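Local coordinates for protein PTS system, IIabc component (Clostridium difficile, PDB 3IPJ) that is the EIIB domain of a sugar phosphotransferase transporter, and probably passes a phosphoryl group through a phosphocysteine to an incoming sugar, perhaps trehalose, at residues K8-L13 with A77-M82; D20-I25 with M82-L87; I25-T30 with G70-V75; R31-V36 with S60-I65; D51-V56 with I65-G70. One frame throughout, in Å; residues are numbered along the deposited sequence.

Interaction 1: K8-L13 with A77-M82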
# COMPACT_ATOMS: atom_id res chain seq x y z
N LYS A 8 -4.69 -2.58 10.41
CA LYS A 8 -3.44 -3.24 10.92
C LYS A 8 -2.47 -3.60 9.77
O LYS A 8 -1.31 -3.28 9.82
CB LYS A 8 -3.74 -4.51 11.72
CG LYS A 8 -4.64 -4.26 12.89
CD LYS A 8 -5.09 -5.56 13.55
CE LYS A 8 -3.93 -6.52 13.73
NZ LYS A 8 -3.18 -6.24 15.01
N ILE A 9 -2.98 -4.27 8.73
CA ILE A 9 -2.19 -4.48 7.53
C ILE A 9 -1.62 -3.14 6.97
O ILE A 9 -0.44 -3.03 6.72
CB ILE A 9 -3.04 -5.22 6.43
CG1 ILE A 9 -3.53 -6.61 6.97
CG2 ILE A 9 -2.26 -5.30 5.08
CD1 ILE A 9 -4.71 -7.29 6.17
N ALA A 10 -2.46 -2.13 6.78
CA ALA A 10 -1.97 -0.84 6.25
C ALA A 10 -0.85 -0.35 7.12
O ALA A 10 0.19 0.09 6.62
CB ALA A 10 -3.08 0.20 6.25
N ASN A 11 -1.05 -0.36 8.43
CA ASN A 11 0.01 0.13 9.32
C ASN A 11 1.29 -0.68 9.28
O ASN A 11 2.41 -0.09 9.32
CB ASN A 11 -0.50 0.36 10.75
CG ASN A 11 -1.12 1.74 10.89
OD1 ASN A 11 -2.32 1.85 10.87
ND2 ASN A 11 -0.29 2.81 10.96
N GLU A 12 1.15 -2.00 9.21
CA GLU A 12 2.34 -2.86 9.14
C GLU A 12 3.06 -2.55 7.85
O GLU A 12 4.30 -2.43 7.84
CB GLU A 12 2.01 -4.33 9.23
CG GLU A 12 1.66 -4.66 10.69
CD GLU A 12 1.19 -6.13 11.01
OE1 GLU A 12 1.66 -7.07 10.32
OE2 GLU A 12 0.37 -6.33 12.01
N LEU A 13 2.31 -2.43 6.75
CA LEU A 13 2.92 -2.13 5.45
C LEU A 13 3.67 -0.79 5.50
O LEU A 13 4.86 -0.75 5.09
CB LEU A 13 1.86 -2.18 4.33
CG LEU A 13 1.41 -3.61 4.04
CD1 LEU A 13 0.28 -3.62 2.93
CD2 LEU A 13 2.56 -4.56 3.73
N ALA A 77 -8.42 2.03 1.54
CA ALA A 77 -9.29 2.94 2.28
C ALA A 77 -8.72 3.33 3.70
O ALA A 77 -8.93 4.46 4.23
CB ALA A 77 -10.71 2.33 2.38
N GLU A 78 -7.97 2.41 4.31
CA GLU A 78 -7.28 2.71 5.54
C GLU A 78 -6.11 3.66 5.24
O GLU A 78 -6.00 4.69 5.86
CB GLU A 78 -6.80 1.42 6.18
CG GLU A 78 -7.98 0.55 6.54
CD GLU A 78 -9.00 1.26 7.45
OE1 GLU A 78 -8.63 2.23 8.18
OE2 GLU A 78 -10.18 0.79 7.49
N VAL A 79 -5.27 3.33 4.26
CA VAL A 79 -4.13 4.21 3.94
C VAL A 79 -4.58 5.63 3.57
O VAL A 79 -3.91 6.63 3.93
CB VAL A 79 -3.34 3.67 2.72
CG1 VAL A 79 -2.38 4.75 2.21
CG2 VAL A 79 -2.67 2.25 3.04
N GLU A 80 -5.73 5.72 2.88
CA GLU A 80 -6.34 7.01 2.50
C GLU A 80 -6.55 8.01 3.66
O GLU A 80 -6.66 9.22 3.41
CB GLU A 80 -7.69 6.80 1.81
CG GLU A 80 -7.68 6.60 0.28
CD GLU A 80 -9.08 6.30 -0.39
OE1 GLU A 80 -9.87 5.43 0.11
OE2 GLU A 80 -9.32 6.91 -1.47
N LYS A 81 -6.66 7.56 4.91
CA LYS A 81 -6.87 8.49 6.03
C LYS A 81 -5.52 8.88 6.65
O LYS A 81 -5.41 9.87 7.38
CB LYS A 81 -7.80 7.89 7.10
CG LYS A 81 -9.04 7.18 6.58
CD LYS A 81 -9.55 6.19 7.66
CE LYS A 81 -10.78 5.35 7.24
NZ LYS A 81 -11.20 4.37 8.36
N MET A 82 -4.50 8.10 6.35
CA MET A 82 -3.20 8.24 6.96
C MET A 82 -2.51 9.53 6.47
O MET A 82 -1.52 9.97 7.05
CB MET A 82 -2.35 6.98 6.69
CG MET A 82 -2.78 5.71 7.46
SD MET A 82 -1.72 4.28 7.10
CE MET A 82 -2.65 3.10 8.03

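Interaction 2: D20-I25 with M82-L87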
# COMPACT_ATOMS: atom_id res chain seq x y z
N ASP A 20 8.38 7.94 5.30
CA ASP A 20 8.97 9.01 4.50
C ASP A 20 9.72 8.41 3.29
O ASP A 20 10.35 9.14 2.51
CB ASP A 20 9.76 10.04 5.36
CG ASP A 20 11.16 9.56 5.77
OD1 ASP A 20 11.48 8.34 5.58
OD2 ASP A 20 11.96 10.43 6.29
N ASN A 21 9.59 7.08 3.13
CA ASN A 21 10.09 6.41 1.92
C ASN A 21 9.00 6.34 0.81
O ASN A 21 9.24 5.77 -0.27
CB ASN A 21 10.59 4.98 2.28
CG ASN A 21 11.48 4.29 1.16
OD1 ASN A 21 12.08 4.96 0.32
ND2 ASN A 21 11.58 2.95 1.22
N ILE A 22 7.81 6.88 1.09
CA ILE A 22 6.65 6.74 0.19
C ILE A 22 6.51 8.02 -0.61
O ILE A 22 6.42 9.11 0.01
CB ILE A 22 5.34 6.46 1.01
CG1 ILE A 22 5.42 4.99 1.59
CG2 ILE A 22 4.04 6.82 0.16
CD1 ILE A 22 4.52 4.63 2.75
N ILE A 23 6.51 7.95 -1.94
CA ILE A 23 6.22 9.14 -2.76
C ILE A 23 4.70 9.30 -2.91
O ILE A 23 4.14 10.38 -2.62
CB ILE A 23 6.86 9.02 -4.14
CG1 ILE A 23 8.39 8.93 -4.03
CG2 ILE A 23 6.43 10.22 -5.07
CD1 ILE A 23 9.02 8.69 -5.36
N SER A 24 4.02 8.22 -3.34
CA SER A 24 2.57 8.22 -3.54
C SER A 24 2.11 6.77 -3.63
O SER A 24 2.95 5.88 -3.72
CB SER A 24 2.23 9.00 -4.83
OG SER A 24 2.88 8.44 -5.96
N ILE A 25 0.78 6.56 -3.57
CA ILE A 25 0.21 5.27 -3.44
C ILE A 25 -1.03 5.26 -4.28
O ILE A 25 -1.76 6.22 -4.26
CB ILE A 25 -0.33 5.03 -1.98
CG1 ILE A 25 0.73 5.45 -0.95
CG2 ILE A 25 -0.81 3.56 -1.81
CD1 ILE A 25 0.17 5.95 0.42
N MET A 82 -4.50 8.10 6.35
CA MET A 82 -3.20 8.24 6.96
C MET A 82 -2.51 9.53 6.47
O MET A 82 -1.52 9.97 7.05
CB MET A 82 -2.35 6.98 6.69
CG MET A 82 -2.78 5.71 7.46
SD MET A 82 -1.72 4.28 7.10
CE MET A 82 -2.65 3.10 8.03
N GLY A 83 -3.01 10.14 5.40
CA GLY A 83 -2.45 11.39 4.94
C GLY A 83 -1.34 11.31 3.89
O GLY A 83 -0.87 12.32 3.38
N LEU A 84 -0.89 10.11 3.56
CA LEU A 84 0.14 10.00 2.54
C LEU A 84 -0.52 10.48 1.23
O LEU A 84 -1.76 10.64 1.17
CB LEU A 84 0.67 8.57 2.44
CG LEU A 84 1.02 7.93 3.80
CD1 LEU A 84 -0.14 8.04 4.69
CD2 LEU A 84 1.31 6.48 3.71
N LYS A 85 0.30 10.78 0.22
CA LYS A 85 -0.17 11.08 -1.11
C LYS A 85 -0.77 9.80 -1.74
O LYS A 85 -0.06 8.95 -2.27
CB LYS A 85 1.05 11.60 -1.91
CG LYS A 85 0.80 12.34 -3.22
CD LYS A 85 2.12 13.03 -3.72
CE LYS A 85 2.19 13.19 -5.29
NZ LYS A 85 1.24 14.18 -5.96
N THR A 86 -2.08 9.66 -1.65
CA THR A 86 -2.79 8.57 -2.30
C THR A 86 -3.39 9.14 -3.57
O THR A 86 -3.78 10.32 -3.64
CB THR A 86 -3.86 7.91 -1.36
OG1 THR A 86 -4.77 8.92 -0.82
CG2 THR A 86 -3.16 7.09 -0.20
N LEU A 87 -3.45 8.36 -4.61
CA LEU A 87 -3.72 9.06 -5.82
C LEU A 87 -5.01 8.60 -6.43
O LEU A 87 -5.74 9.44 -6.95
CB LEU A 87 -2.52 8.96 -6.76
CG LEU A 87 -1.29 9.65 -6.14
CD1 LEU A 87 -0.04 9.47 -6.97
CD2 LEU A 87 -1.58 11.13 -5.92
O HOH W 1 2.95 9.96 0.33

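Interaction 3: I25-T30 with G70-V75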
# COMPACT_ATOMS: atom_id res chain seq x y z
N ILE A 25 0.78 6.56 -3.57
CA ILE A 25 0.21 5.27 -3.44
C ILE A 25 -1.03 5.26 -4.28
O ILE A 25 -1.76 6.22 -4.26
CB ILE A 25 -0.33 5.03 -1.98
CG1 ILE A 25 0.73 5.45 -0.95
CG2 ILE A 25 -0.81 3.56 -1.81
CD1 ILE A 25 0.17 5.95 0.42
N THR A 26 -1.27 4.16 -5.01
CA THR A 26 -2.57 3.87 -5.65
C THR A 26 -2.77 2.37 -5.60
O THR A 26 -2.08 1.66 -4.84
CB THR A 26 -2.63 4.36 -7.10
OG1 THR A 26 -4.01 4.34 -7.53
CG2 THR A 26 -1.66 3.52 -8.02
N HIS A 27 -3.68 1.86 -6.42
CA HIS A 27 -3.94 0.44 -6.41
C HIS A 27 -4.53 -0.01 -7.72
O HIS A 27 -4.99 0.80 -8.49
CB HIS A 27 -4.85 0.03 -5.19
CG HIS A 27 -6.31 0.34 -5.40
ND1 HIS A 27 -6.90 1.53 -5.04
CD2 HIS A 27 -7.28 -0.40 -5.99
CE1 HIS A 27 -8.18 1.52 -5.37
NE2 HIS A 27 -8.43 0.36 -5.95
N CYS A 28 -4.49 -1.30 -8.01
CA CYS A 28 -5.29 -1.83 -9.13
C CYS A 28 -6.29 -2.82 -8.50
O CYS A 28 -6.63 -2.72 -7.31
CB CYS A 28 -4.44 -2.50 -10.25
SG CYS A 28 -3.45 -3.95 -9.68
N ALA A 29 -6.75 -3.80 -9.29
CA ALA A 29 -7.80 -4.67 -8.80
C ALA A 29 -7.24 -5.58 -7.76
O ALA A 29 -8.02 -6.09 -6.95
CB ALA A 29 -8.44 -5.48 -9.99
N THR A 30 -5.92 -5.85 -7.79
CA THR A 30 -5.39 -6.88 -6.87
C THR A 30 -4.17 -6.38 -6.12
O THR A 30 -3.76 -7.02 -5.15
CB THR A 30 -5.05 -8.17 -7.62
OG1 THR A 30 -4.12 -7.84 -8.67
CG2 THR A 30 -6.32 -8.68 -8.27
N GLY A 70 -10.94 -6.91 -3.58
CA GLY A 70 -11.70 -6.53 -2.40
C GLY A 70 -10.81 -6.24 -1.19
O GLY A 70 -10.96 -5.18 -0.56
N ILE A 71 -9.89 -7.16 -0.84
CA ILE A 71 -8.94 -6.88 0.25
C ILE A 71 -8.07 -5.65 -0.14
O ILE A 71 -7.81 -4.81 0.72
CB ILE A 71 -8.06 -8.13 0.61
CG1 ILE A 71 -8.92 -9.38 0.90
CG2 ILE A 71 -7.07 -7.81 1.74
CD1 ILE A 71 -9.86 -9.25 1.99
N VAL A 72 -7.65 -5.54 -1.42
CA VAL A 72 -6.83 -4.40 -1.82
C VAL A 72 -7.55 -3.03 -1.58
O VAL A 72 -6.91 -2.07 -1.13
CB VAL A 72 -6.30 -4.55 -3.30
CG1 VAL A 72 -7.43 -4.58 -4.28
CG2 VAL A 72 -5.30 -3.39 -3.63
N ASN A 73 -8.86 -2.94 -1.86
CA ASN A 73 -9.63 -1.67 -1.68
C ASN A 73 -9.81 -1.28 -0.25
O ASN A 73 -9.80 -0.09 0.05
CB ASN A 73 -11.03 -1.84 -2.29
CG ASN A 73 -10.98 -2.23 -3.75
OD1 ASN A 73 -11.06 -1.37 -4.62
ND2 ASN A 73 -10.84 -3.51 -4.03
N LYS A 74 -10.01 -2.31 0.64
CA LYS A 74 -10.24 -2.12 2.06
C LYS A 74 -8.95 -1.64 2.73
O LYS A 74 -8.97 -0.80 3.64
CB LYS A 74 -10.72 -3.42 2.69
CG LYS A 74 -12.06 -3.84 2.04
CD LYS A 74 -12.55 -5.30 2.44
CE LYS A 74 -13.77 -5.78 1.54
NZ LYS A 74 -15.12 -5.31 1.91
N VAL A 75 -7.81 -2.14 2.23
CA VAL A 75 -6.49 -1.66 2.74
C VAL A 75 -6.23 -0.26 2.20
O VAL A 75 -5.76 0.64 2.93
CB VAL A 75 -5.35 -2.62 2.40
CG1 VAL A 75 -3.94 -2.02 2.71
CG2 VAL A 75 -5.61 -3.95 3.15
O HOH W 2 -10.36 -5.51 -5.80

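Interaction 4: R31-V36 with S60-I65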
# COMPACT_ATOMS: atom_id res chain seq x y z
N ARG A 31 -3.56 -5.26 -6.57
CA ARG A 31 -2.32 -4.82 -5.93
C ARG A 31 -2.35 -3.38 -5.37
O ARG A 31 -2.89 -2.45 -5.97
CB ARG A 31 -1.10 -4.98 -6.89
CG ARG A 31 -1.08 -6.27 -7.64
CD ARG A 31 0.11 -6.27 -8.57
NE ARG A 31 0.26 -7.61 -9.17
CZ ARG A 31 1.32 -8.00 -9.90
NH1 ARG A 31 2.34 -7.15 -10.13
NH2 ARG A 31 1.37 -9.23 -10.43
N LEU A 32 -1.76 -3.21 -4.21
CA LEU A 32 -1.42 -1.90 -3.63
C LEU A 32 -0.08 -1.51 -4.29
O LEU A 32 0.90 -2.24 -4.21
CB LEU A 32 -1.32 -2.10 -2.10
CG LEU A 32 -1.33 -0.82 -1.30
CD1 LEU A 32 -2.71 -0.08 -1.40
CD2 LEU A 32 -0.94 -1.13 0.17
N ARG A 33 -0.05 -0.36 -4.95
CA ARG A 33 1.11 0.03 -5.71
C ARG A 33 1.72 1.28 -5.08
O ARG A 33 1.12 2.35 -5.10
CB ARG A 33 0.69 0.25 -7.15
CG ARG A 33 0.43 -1.05 -7.90
CD ARG A 33 -0.42 -0.74 -9.14
NE ARG A 33 -0.68 -1.95 -9.92
CZ ARG A 33 0.12 -2.39 -10.89
NH1 ARG A 33 1.22 -1.67 -11.20
NH2 ARG A 33 -0.17 -3.53 -11.56
N VAL A 34 2.91 1.13 -4.51
CA VAL A 34 3.56 2.21 -3.74
C VAL A 34 4.81 2.72 -4.48
O VAL A 34 5.76 1.94 -4.65
CB VAL A 34 4.04 1.70 -2.37
CG1 VAL A 34 4.48 2.87 -1.49
CG2 VAL A 34 2.92 0.92 -1.74
N MET A 35 4.80 3.99 -4.93
CA MET A 35 5.99 4.60 -5.55
C MET A 35 6.88 4.94 -4.35
O MET A 35 6.45 5.70 -3.46
CB MET A 35 5.64 5.86 -6.33
CG MET A 35 4.69 5.55 -7.48
SD MET A 35 5.54 4.73 -8.86
CE MET A 35 5.59 6.09 -9.99
N VAL A 36 8.08 4.32 -4.29
CA VAL A 36 8.98 4.50 -3.16
C VAL A 36 10.29 5.25 -3.59
O VAL A 36 10.71 5.19 -4.73
CB VAL A 36 9.29 3.15 -2.47
CG1 VAL A 36 8.02 2.58 -1.79
CG2 VAL A 36 9.95 2.09 -3.47
N SER A 60 10.05 -0.73 -11.95
CA SER A 60 9.72 0.60 -12.53
C SER A 60 9.30 1.65 -11.46
O SER A 60 8.36 2.42 -11.65
CB SER A 60 8.63 0.46 -13.61
OG SER A 60 9.01 -0.57 -14.52
N GLY A 61 10.02 1.64 -10.34
CA GLY A 61 9.75 2.57 -9.25
C GLY A 61 8.60 2.14 -8.34
O GLY A 61 8.41 2.74 -7.28
N GLN A 62 7.84 1.12 -8.73
CA GLN A 62 6.63 0.69 -8.00
C GLN A 62 6.91 -0.54 -7.15
O GLN A 62 7.25 -1.62 -7.68
CB GLN A 62 5.50 0.32 -8.97
CG GLN A 62 4.83 1.50 -9.64
CD GLN A 62 3.65 1.06 -10.50
OE1 GLN A 62 3.54 1.40 -11.72
NE2 GLN A 62 2.77 0.30 -9.90
N TYR A 63 6.71 -0.38 -5.84
CA TYR A 63 6.69 -1.51 -4.90
C TYR A 63 5.23 -2.06 -4.80
O TYR A 63 4.35 -1.38 -4.29
CB TYR A 63 7.18 -1.00 -3.54
CG TYR A 63 7.62 -2.13 -2.64
CD1 TYR A 63 8.90 -2.65 -2.75
CD2 TYR A 63 6.75 -2.70 -1.70
CE1 TYR A 63 9.32 -3.68 -1.95
CE2 TYR A 63 7.13 -3.75 -0.88
CZ TYR A 63 8.42 -4.24 -1.00
OH TYR A 63 8.87 -5.24 -0.19
N GLN A 64 4.97 -3.28 -5.30
CA GLN A 64 3.63 -3.76 -5.50
C GLN A 64 3.38 -4.86 -4.46
O GLN A 64 4.19 -5.80 -4.33
CB GLN A 64 3.46 -4.25 -6.92
CG GLN A 64 3.91 -3.17 -7.90
CD GLN A 64 3.71 -3.59 -9.36
OE1 GLN A 64 3.07 -4.61 -9.64
NE2 GLN A 64 4.26 -2.80 -10.30
N ILE A 65 2.28 -4.74 -3.71
CA ILE A 65 1.94 -5.71 -2.71
C ILE A 65 0.67 -6.35 -3.17
O ILE A 65 -0.35 -5.66 -3.29
CB ILE A 65 1.67 -5.03 -1.40
CG1 ILE A 65 2.95 -4.27 -0.98
CG2 ILE A 65 1.15 -6.01 -0.36
CD1 ILE A 65 2.85 -2.81 -1.18
O HOH W 3 9.68 5.50 -7.07

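Interaction 5: D51-V56 with I65-G70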
# COMPACT_ATOMS: atom_id res chain seq x y z
N ASP A 51 -0.35 -10.20 7.06
CA ASP A 51 -1.69 -10.76 6.78
C ASP A 51 -2.20 -10.33 5.38
O ASP A 51 -2.14 -9.12 5.01
CB ASP A 51 -2.64 -10.31 7.91
CG ASP A 51 -4.00 -10.99 7.88
OD1 ASP A 51 -4.06 -12.16 7.45
OD2 ASP A 51 -5.01 -10.35 8.34
N GLU A 52 -2.66 -11.32 4.62
CA GLU A 52 -3.27 -11.14 3.32
C GLU A 52 -2.28 -10.86 2.20
O GLU A 52 -2.70 -10.79 1.04
CB GLU A 52 -4.35 -10.00 3.34
CG GLU A 52 -5.62 -10.32 4.13
CD GLU A 52 -6.12 -11.77 3.91
OE1 GLU A 52 -6.17 -12.27 2.76
OE2 GLU A 52 -6.47 -12.43 4.93
N VAL A 53 -0.99 -10.67 2.52
CA VAL A 53 -0.04 -10.37 1.41
C VAL A 53 0.28 -11.66 0.65
O VAL A 53 0.83 -12.60 1.21
CB VAL A 53 1.26 -9.71 1.86
CG1 VAL A 53 2.20 -9.56 0.64
CG2 VAL A 53 0.99 -8.35 2.58
N LYS A 54 -0.08 -11.71 -0.63
CA LYS A 54 0.07 -12.93 -1.44
C LYS A 54 1.49 -13.00 -2.03
O LYS A 54 2.05 -14.14 -2.24
CB LYS A 54 -0.96 -12.93 -2.56
CG LYS A 54 -2.38 -13.02 -2.08
CD LYS A 54 -3.28 -13.09 -3.31
CE LYS A 54 -4.77 -12.90 -2.95
NZ LYS A 54 -5.28 -13.76 -1.76
N GLY A 55 2.06 -11.82 -2.32
CA GLY A 55 3.44 -11.73 -2.78
C GLY A 55 3.82 -10.26 -2.88
O GLY A 55 3.01 -9.36 -2.57
N VAL A 56 5.06 -10.00 -3.27
CA VAL A 56 5.55 -8.61 -3.46
C VAL A 56 6.42 -8.59 -4.68
O VAL A 56 7.06 -9.60 -4.97
CB VAL A 56 6.38 -8.05 -2.27
CG1 VAL A 56 5.51 -7.96 -1.05
CG2 VAL A 56 7.59 -8.88 -2.01
N ILE A 65 2.28 -4.74 -3.71
CA ILE A 65 1.94 -5.71 -2.71
C ILE A 65 0.67 -6.35 -3.17
O ILE A 65 -0.35 -5.66 -3.29
CB ILE A 65 1.67 -5.03 -1.40
CG1 ILE A 65 2.95 -4.27 -0.98
CG2 ILE A 65 1.15 -6.01 -0.36
CD1 ILE A 65 2.85 -2.81 -1.18
N ILE A 66 0.72 -7.65 -3.45
CA ILE A 66 -0.47 -8.33 -3.97
C ILE A 66 -1.38 -8.69 -2.78
O ILE A 66 -0.97 -9.45 -1.89
CB ILE A 66 -0.17 -9.62 -4.72
CG1 ILE A 66 1.01 -9.44 -5.70
CG2 ILE A 66 -1.45 -10.09 -5.42
CD1 ILE A 66 1.50 -10.79 -6.34
N LEU A 67 -2.58 -8.11 -2.75
CA LEU A 67 -3.55 -8.36 -1.67
C LEU A 67 -4.80 -9.13 -2.17
O LEU A 67 -5.50 -9.76 -1.36
CB LEU A 67 -3.95 -7.01 -1.04
CG LEU A 67 -2.83 -6.40 -0.21
CD1 LEU A 67 -3.14 -4.99 0.03
CD2 LEU A 67 -2.75 -7.10 1.16
N GLY A 68 -5.08 -9.11 -3.47
CA GLY A 68 -6.24 -9.80 -3.99
C GLY A 68 -7.41 -8.82 -4.11
O GLY A 68 -7.42 -7.72 -3.50
N THR A 69 -8.40 -9.18 -4.90
CA THR A 69 -9.58 -8.31 -5.03
C THR A 69 -10.30 -8.08 -3.68
O THR A 69 -10.31 -8.96 -2.76
CB THR A 69 -10.59 -8.90 -6.01
OG1 THR A 69 -11.06 -10.15 -5.48
CG2 THR A 69 -9.94 -9.07 -7.39
N GLY A 70 -10.94 -6.91 -3.58
CA GLY A 70 -11.70 -6.53 -2.40
C GLY A 70 -10.81 -6.24 -1.19
O GLY A 70 -10.96 -5.18 -0.56
O HOH W 4 -7.38 -11.81 -1.22

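Interaction 1: K8-L13 with A77-M82
Ala-10 on helix 5-17 takes the methyl end of Met-82 against its CB, and these two residues supply most of the surface hidden between the segments. The pair is close, with Met-82 CE 3.4 Å from Ala-10 CB, tighter than carbons usually pack. Met-82 reaches across because its CG stands anti to the carbonyl carbon (chi1 -72°) and the rest of the chain runs extended, carrying SD and then CE straight out to the facing helix. The CB of Ala-10 points at the other segment and gathers two further groups. Val-79 brings CG2, the branch anti to its own carbonyl carbon, to 3.8 Å from Ala-10 CB, and Glu-78 lays its CB 3.9 Å from the same methyl. One small side chain is thus met by three residues of the segment 77-82, which allows the backbones to come near: the CA atoms of Ala-10 and Val-79 are 6.0 Å apart. Asn-11, one residue further on, flanks the methionine methyl with its amide group, the two side chains crossing at a slant. No hydrogen bond joins the segments, so the contact is apolar packing. Beyond its CB, the Glu-78 chain bends away at chi2 (-56°), and its carboxylate forms a salt bridge, with a long and weak hydrogen bond, to Lys-81 NZ. Val-79 to Met-82 form a type I turn that leads out of helix 71-79. Met-82 also rests on Asn-7 and Ile-14 of helix 5-17, while Val-79 touches Thr-86 of the following segment, which lies beside strand 22-27.

Interaction 2: D20-I25 with M82-L87
Ile-25 and the chain around Thr-86 are joined first by backbone hydrogen bonds. Leu-87 N donates a hydrogen bond to Ile-25 O at 2.7 Å, nearly along the C=O axis although the angle at the hydrogen is only 133°. In the other direction Ile-25 N makes a weak, bent bond to Lys-85 O. Two CA-H...O contacts accompany them: Ser-24 CA lies 3.0 Å from Lys-85 O, and Thr-86 CA lies 3.2 Å from Ile-25 O. The two N-H...O bonds bridge Ile-25 with Thr-86, a single beta bridge, by which residues after helix 71-79 line the outermost strand 22-27 of the four-stranded antiparallel sheet. That strand is interrupted by a classic beta bulge, Ile-23 and Ser-24 both facing Met-35 of strand 31-36. Water-mediated contact comes next: one water donates to Ile-23 O and accepts from Lys-85 N at 2.8 Å. The apolar contacts centre on Ile-25 CD1. It presses on Leu-84 CB at 3.3 Å, a tight pair, and also meets Leu-84 CD2; Thr-86 CG2 sits 3.6 Å from it. Leu-84 CD2 then reaches Ile-22 CD1 at 3.8 Å. On the surface, the Lys-85 chain, its CG anti to the backbone N (chi1 -164°), passes over Ile-23 O and Ser-24 CB.

Interaction 3: I25-T30 with G70-V75
The loop that follows strand 22-27 carries Cys-28, the predicted phosphocysteine of the EIIB domain, and it lies against the first turn of helix 71-79 through Val-72. One branch of that valine, CG1, occupies the position between its own backbone N and carbonyl carbon (chi1 63°) and comes up to Ala-29 O at 3.1 Å and to Cys-28 O at 3.6 Å. The other branch, CG2, is anti to the backbone N and touches His-27 CB at 3.8 Å, while Val-72 CB sits 4.0 Å from Thr-30 C. Val-72 is therefore the buried centre on the helix side, with the loop backbone bent round it. Asn-73 works further out. Its side chain crosses that of His-27 at about a right angle, ring and amide planes 75° apart, with OD1 approaching the imidazole obliquely. A water ties the same corner together: it donates to Ala-29 O and accepts from Gly-70 N and Asn-73 ND2, each at 2.7 Å, so loop, N-cap residue and first helical turn share one solvent molecule. Gly-70 holds that N-cap place with a positive phi of 70°. On the far side of the loop from Val-72, Cys-28 SG receives a weak but straight hydrogen bond from Thr-30 N at 3.6 Å, and the cysteine side chain also touches Arg-33 of the next strand. Cys-28 is a zinc ligand as well, although no zinc is bound to this chain in the model. A cysteine on the turn between the first two strands of the sheet is the hallmark of the active-site loop in glucose-type EIIB domains.

Interaction 4: R31-V36 with S60-I65
Gln-64 OE1 accepts a hydrogen bond from Arg-31 NH1 at 2.7 Å, at the edge of the guanidinium and in its plane, with amide and guanidinium turned 54° apart. The bond spans the two central strands of the antiparallel sheet, 31-36 and 62-66, whose short segments run at 155° to each other. Arg-31 gets there with an extended chain from CG to NE. Arg-33 lies on the same face of the sheet as Gln-62 and Gln-64: the Gln-64 amide lies over one face of its guanidinium, and Gln-62 stands at the edge. Arg-33 also touches Cys-28, the predicted phosphocysteine.

Between the strands, Leu-32 and Ile-65 form one hydrogen-bonded pair, with Ile-65 N to Leu-32 O at 2.9 Å. Val-34 and Tyr-63 form the next, with Tyr-63 N to Val-34 O at 2.8 Å. At the end of the ladder Val-36 N makes a weak bond to Gly-61 O, and a water donates to that oxygen and to Val-36 O.

The opposite face is largely apolar and turns to helix 5-17: Val-34 CG2 meets Ile-65 CD1 at 3.8 Å, and Val-36 CG1 packs on Tyr-63 CB. Tyr-63 carries its ring away from the neighbouring strand, its hydroxyl bonded to Asp-44. Back among the polar residues, Met-35 bends at chi2 (-74°) and sets SD 3.4 Å from Gln-62 CG.

Interaction 5: D51-V56 with I65-G70
Lys-54 N donates to Ile-66 O at 2.7 Å in a bond that is almost straight, 174° at the hydrogen. A second backbone bond follows: Ile-66 N to Gly-55 O at 3.0 Å, its donor tilted 33° from the carbonyl plane. Val-53 CA adds a CA-H...O contact to Ile-66 O, so this carbonyl is approached by two consecutive residues of the facing chain. Further along, one water accepts from Lys-54 NZ at 2.9 Å and donates to Leu-67 O.

The two segments form the open end of the beta hairpin made by strands 55-59 and 62-66, with Val-56 and Ile-65 as a non-hydrogen-bonded pair. Strand 55-59 is an outermost strand of the four-stranded sheet, and past Ile-66 the other strand gives way to the loop that leads to helix 71-79.

Apolar contacts fall on two sides. Towards the interior, both methyls of Val-53 meet Ile-65 CG2, CG2 of the valine at 3.8 Å, and this same branch lies 4.2 Å from Leu-67 CD2. Leu-67 CD2 also reaches Glu-52 CB and the Glu-52 backbone, and Leu-67 packs on Val-72 and Val-75 of the helix. On the outer side the aliphatic part of Lys-54 crosses Ile-66 at about a right angle, CB to CB 4.0 Å. The lysine chain stays extended at chi2 and chi3 (-168° at chi3), which puts CE 3.6 Å from Gly-68 CA. The charged ends of Asp-51 and Glu-52 form salt bridges with Lys-5.

Overall arrangement
Interaction 4 joins the two middle strands of the antiparallel sheet, ordered 22-27, 31-36, 62-66, 55-59, while interactions 2 and 5 lie at its outer strands, with centres about 18 Å apart on opposite sides of the chain's centre. Helix 71-79 takes part in both 1 and 3, and 1 sets it against helix 5-17. Along the chain, 8-13 and 20-25 precede 77-82 and 82-87, so interactions 1 and 2 alternate, sharing Met-82; 4 and 5 alternate as well, sharing Ile-65. Interactions 3 and 5, about 9 Å apart between centres, meet where Thr-30 O bonds to Leu-67 N and Gly-68 N, linking the predicted phosphocysteine loop to the chain just past strand 62-66.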